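Local coordinates for periplasmic divalent cation tolerance protein (Synechococcus elongatus, PDB 6GDX) that is of uncertain function, possibly a PII-like small-molecule carrier or signalling protein, with a role in heavy-metal tolerance not supported, at residues T38-E43 / Q83-K88; E45-A50 / V62-I67. One frame throughout, in Å; residues are numbered along the deposited sequence.

How the interactions relate
Along the chain, interaction 1 brackets interaction 2: strand 33-40 leads into helix 43-55, strand 61-73 follows, and strand 76-90 then returns beside strand 33-40. The two centres lie about 4 Å apart, and both contacts use one antiparallel sheet, in which strand 76-90 is flanked by strands 33-40 and 61-73. Interaction 1 joins two of these strands edge to edge, whereas interaction 2 seats helix 43-55 on the sheet. Q84 N and T65 O, 2.8 Å apart, probably hydrogen-bond between the two. Together they illustrate how a ferredoxin-like fold joins strand to strand and helix to sheet, at a place where the sheet continues into the second subunit of the trimer.

Interaction 1 (T38-E43 / Q83-K88); sequences TTVSTE and QQMSFK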
# COMPACT_ATOMS: atom_id res chain seq x y z
N THR B 38 -6.17 -1.22 8.05
CA THR B 38 -6.40 -2.15 9.14
C THR B 38 -6.56 -3.56 8.55
O THR B 38 -6.61 -3.72 7.33
CB THR B 38 -7.61 -1.75 9.99
OG1 THR B 38 -7.66 -2.57 11.17
CG2 THR B 38 -8.90 -1.85 9.25
N THR B 39 -6.62 -4.57 9.41
CA THR B 39 -6.88 -5.95 8.96
C THR B 39 -8.00 -6.53 9.79
O THR B 39 -8.24 -6.14 10.92
CB THR B 39 -5.63 -6.84 9.07
OG1 THR B 39 -5.31 -7.01 10.44
CG2 THR B 39 -4.46 -6.26 8.33
N VAL B 40 -8.69 -7.50 9.18
CA VAL B 40 -9.63 -8.37 9.88
C VAL B 40 -9.31 -9.81 9.48
O VAL B 40 -8.44 -10.05 8.64
CB VAL B 40 -11.10 -8.01 9.55
CG1 VAL B 40 -11.41 -6.60 9.96
CG2 VAL B 40 -11.40 -8.21 8.07
N SER B 41 -9.99 -10.77 10.09
CA SER B 41 -9.64 -12.16 9.83
C SER B 41 -10.23 -12.72 8.54
O SER B 41 -9.51 -13.39 7.80
CB SER B 41 -10.06 -13.04 11.01
OG SER B 41 -9.75 -14.40 10.76
N THR B 42 -11.52 -12.48 8.28
CA THR B 42 -12.22 -13.17 7.19
C THR B 42 -12.75 -12.21 6.14
O THR B 42 -12.98 -11.02 6.39
CB THR B 42 -13.40 -14.02 7.69
OG1 THR B 42 -14.41 -13.13 8.13
CG2 THR B 42 -12.97 -14.96 8.83
N GLU B 43 -12.93 -12.74 4.94
CA GLU B 43 -13.55 -12.03 3.84
C GLU B 43 -14.93 -11.51 4.22
O GLU B 43 -15.23 -10.36 3.94
CB GLU B 43 -13.58 -12.91 2.62
CG GLU B 43 -14.19 -12.25 1.41
CD GLU B 43 -14.25 -13.17 0.21
OE1 GLU B 43 -14.05 -12.68 -0.88
OE2 GLU B 43 -14.54 -14.38 0.34
N GLN B 83 -7.50 -10.21 6.01
CA GLN B 83 -7.89 -9.34 4.91
C GLN B 83 -7.32 -7.97 5.24
O GLN B 83 -7.66 -7.39 6.29
CB GLN B 83 -9.40 -9.23 4.81
CG GLN B 83 -10.07 -10.59 4.57
CD GLN B 83 -9.89 -11.10 3.16
OE1 GLN B 83 -9.98 -10.35 2.20
NE2 GLN B 83 -9.65 -12.39 3.02
N GLN B 84 -6.49 -7.43 4.36
CA GLN B 84 -6.04 -6.06 4.47
C GLN B 84 -7.13 -5.14 3.94
O GLN B 84 -7.60 -5.32 2.81
CB GLN B 84 -4.76 -5.85 3.66
CG GLN B 84 -4.18 -4.45 3.71
CD GLN B 84 -3.58 -4.17 5.05
OE1 GLN B 84 -2.64 -4.87 5.45
NE2 GLN B 84 -4.12 -3.21 5.79
N MET B 85 -7.46 -4.13 4.71
CA MET B 85 -8.43 -3.13 4.32
C MET B 85 -7.79 -1.76 4.21
O MET B 85 -6.90 -1.43 5.01
CB MET B 85 -9.56 -3.09 5.35
CG MET B 85 -10.19 -4.44 5.58
SD MET B 85 -11.62 -4.39 6.71
CE MET B 85 -12.78 -3.52 5.67
N SER B 86 -8.19 -1.01 3.21
CA SER B 86 -7.74 0.36 3.00
C SER B 86 -8.96 1.24 2.83
O SER B 86 -9.69 1.11 1.83
CB SER B 86 -6.85 0.42 1.77
OG SER B 86 -6.55 1.75 1.43
N PHE B 87 -9.17 2.10 3.79
CA PHE B 87 -10.31 3.02 3.82
C PHE B 87 -9.84 4.37 3.29
O PHE B 87 -8.92 5.00 3.83
CB PHE B 87 -10.81 3.24 5.26
CG PHE B 87 -11.43 2.02 5.91
CD1 PHE B 87 -10.65 0.96 6.37
CD2 PHE B 87 -12.79 1.95 6.11
CE1 PHE B 87 -11.23 -0.14 6.96
CE2 PHE B 87 -13.38 0.85 6.73
CZ PHE B 87 -12.60 -0.18 7.19
N LYS B 88 -10.49 4.84 2.23
CA LYS B 88 -10.20 6.16 1.63
C LYS B 88 -11.14 7.17 2.25
O LYS B 88 -12.39 7.06 2.10
CB LYS B 88 -10.45 6.14 0.13
CG LYS B 88 -9.41 5.51 -0.71
CD LYS B 88 -9.21 4.07 -0.40
CE LYS B 88 -8.47 3.40 -1.52
NZ LYS B 88 -8.10 2.02 -1.12
O HOH W 1 -8.88 -14.03 5.22
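T38 opens the pairing with two backbone hydrogen bonds to M85. Its O accepts from M85 N at 2.8 Å, whereas its N gives a longer bond to M85 O. On the face of the sheet that carries T38, V40 and M85, the T38 and M85 side chains lie side by side, and the methyl CG2 of T38 reaches CE1 of F87, 3.7 Å away. With OG1 anti to the backbone N (chi1 -171°), the hydroxyl is left to E111 O and H105 NE2. T39 forms the non-hydrogen-bonded pair with Q84, where its CA approaches Q83 O at 3.1 Å in a CA-H...O contact. Its CG2 meets Q84 OE1 on the other face, and its OG1 bonds to E82. Q84 is bent at chi2 (72°), which brings NE2 to T38 O from well out of the carbonyl plane; the angle there is poor, and NE2 is held instead by E111 OE1. V40 is again a hydrogen-bonded pair, with Q83: Q83 N donates to V40 O at 2.8 Å, and V40 N donates to Q83 O. Its CG1 lies 3.9 Å from M85 SD and its CG2 faces Q83 CB, both on the T38 methyl side. Beyond the strand, S41 O is tied to Q83 NE2 by a water, 2.7 Å from the first and 2.8 Å from the second. T42 is the N-cap of helix 43-55, its OG1 bonded to E45 N, and its O touches Q83 CG. E43 then sets CB against the Q83 amide, so the bent glutamine side chain packs against the turn at T42-E43. A bound Bis-Tris, about 4 Å from the T39 side chain, may mark a pocket. The arrangement is that of two neighbouring central strands, paired antiparallel in the ferredoxin-like sheet of a CutA protein.

Interaction 2 (E45-A50 / V62-I67); sequences EAQQLA and VSITPI
I64 turns CG2 anti to its own N, and its chi1 of -56°, with the chain extended beyond CG1, carries CD1 out from the strand to the helix backbone at A46; V62 holds CG1 anti to N (chi1 -175°), so that CG1 and CB lie alongside A50 CB. These branches fill the layer between helix and sheet in a beta-alpha-beta crossover of the ferredoxin-like fold: strand 33-40, helix 43-55 and strand 61-73 follow in turn, and strand 76-90 lies between the two strands in the sheet. Segments 45-50 and 62-67 run nearly antiparallel, at 174°, with their axes 9.1 Å apart, a spacing consistent with the small alanine side chains between them. A46 CB rests on I64 CG2 at 3.8 Å, and A50 CB meets V62 CG1 at 3.7 Å. Between them lies CD1 of I64, which also nears A50 CB at 4.1 Å. No hydrogen bond crosses this contact; it is held by apolar packing, and the bond from A50 N to A46 O belongs to the helix turn that carries both methyls.

V62 also leans on F87 and I64 on Q83, both from strand 76-90. V62, S63 and I64 pair antiparallel with a strand of the second subunit, whose Q68 receives a hydrogen bond from Q47 NE2; A50, packed on C70 of that subunit, is itself part of the interface. Q47 contributes to the contact with its aliphatic part, CG standing 4.2 Å from CD1 of I64, and that same CD1 lies 3.7 Å from A46 O.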
# COMPACT_ATOMS: atom_id res chain seq x y z
N GLU B 45 -16.08 -10.76 7.22
CA GLU B 45 -15.89 -9.63 8.13
C GLU B 45 -15.51 -8.35 7.39
O GLU B 45 -16.00 -7.26 7.69
CB GLU B 45 -14.79 -9.91 9.16
CG GLU B 45 -15.15 -10.87 10.27
CD GLU B 45 -13.95 -11.29 11.13
OE1 GLU B 45 -12.77 -11.09 10.74
OE2 GLU B 45 -14.18 -11.83 12.25
N ALA B 46 -14.59 -8.50 6.46
CA ALA B 46 -14.11 -7.34 5.72
C ALA B 46 -15.21 -6.72 4.88
O ALA B 46 -15.37 -5.51 4.85
CB ALA B 46 -12.94 -7.72 4.86
N GLN B 47 -15.99 -7.57 4.19
CA GLN B 47 -17.05 -7.07 3.33
C GLN B 47 -18.11 -6.32 4.17
O GLN B 47 -18.58 -5.27 3.78
CB GLN B 47 -17.70 -8.24 2.57
CG GLN B 47 -16.81 -8.86 1.54
CD GLN B 47 -17.36 -10.14 0.96
OE1 GLN B 47 -18.14 -10.84 1.61
NE2 GLN B 47 -16.95 -10.46 -0.26
N GLN B 48 -18.45 -6.87 5.32
CA GLN B 48 -19.44 -6.26 6.17
C GLN B 48 -18.96 -4.94 6.75
O GLN B 48 -19.73 -3.94 6.81
CB GLN B 48 -19.86 -7.25 7.26
CG GLN B 48 -20.70 -8.39 6.68
CD GLN B 48 -21.19 -9.40 7.70
OE1 GLN B 48 -20.97 -9.24 8.90
NE2 GLN B 48 -21.88 -10.44 7.23
N LEU B 49 -17.71 -4.90 7.19
CA LEU B 49 -17.18 -3.67 7.79
C LEU B 49 -17.04 -2.59 6.73
O LEU B 49 -17.33 -1.43 6.99
CB LEU B 49 -15.84 -3.96 8.44
CG LEU B 49 -15.24 -2.90 9.34
CD1 LEU B 49 -16.11 -2.69 10.56
CD2 LEU B 49 -13.82 -3.29 9.75
N ALA B 50 -16.58 -2.99 5.54
CA ALA B 50 -16.43 -2.03 4.46
C ALA B 50 -17.77 -1.41 4.09
O ALA B 50 -17.89 -0.19 3.95
CB ALA B 50 -15.81 -2.70 3.26
N VAL B 62 -13.60 1.56 0.17
CA VAL B 62 -12.81 0.67 0.97
C VAL B 62 -12.37 -0.47 0.10
O VAL B 62 -13.23 -1.09 -0.56
CB VAL B 62 -13.59 0.13 2.18
CG1 VAL B 62 -12.69 -0.71 3.08
CG2 VAL B 62 -14.24 1.25 2.95
N SER B 63 -11.07 -0.76 0.05
CA SER B 63 -10.59 -1.92 -0.68
C SER B 63 -10.22 -3.02 0.29
O SER B 63 -9.76 -2.76 1.44
CB SER B 63 -9.40 -1.55 -1.55
OG SER B 63 -8.25 -1.28 -0.79
N ILE B 64 -10.30 -4.25 -0.19
CA ILE B 64 -10.03 -5.44 0.59
C ILE B 64 -9.14 -6.36 -0.23
O ILE B 64 -9.44 -6.64 -1.39
CB ILE B 64 -11.35 -6.17 0.87
CG1 ILE B 64 -12.39 -5.29 1.58
CG2 ILE B 64 -11.12 -7.49 1.58
CD1 ILE B 64 -13.81 -5.85 1.53
N THR B 65 -8.08 -6.87 0.40
CA THR B 65 -7.04 -7.69 -0.24
C THR B 65 -6.77 -8.91 0.69
O THR B 65 -6.42 -8.63 1.82
CB THR B 65 -5.69 -6.80 -0.33
OG1 THR B 65 -5.97 -5.55 -1.01
CG2 THR B 65 -4.64 -7.51 -1.06
N PRO B 66 -6.78 -10.17 0.24
CA PRO B 66 -6.35 -11.25 1.16
C PRO B 66 -4.84 -11.22 1.35
O PRO B 66 -4.08 -11.06 0.38
CB PRO B 66 -6.77 -12.52 0.42
CG PRO B 66 -6.90 -12.15 -1.00
CD PRO B 66 -7.26 -10.70 -1.05
N ILE B 67 -4.40 -11.39 2.59
CA ILE B 67 -2.99 -11.38 2.95
C ILE B 67 -2.73 -12.53 3.92
O ILE B 67 -3.64 -13.20 4.42
CB ILE B 67 -2.56 -10.04 3.60
CG1 ILE B 67 -3.25 -9.82 4.94
CG2 ILE B 67 -2.77 -8.89 2.64
CD1 ILE B 67 -2.63 -8.72 5.77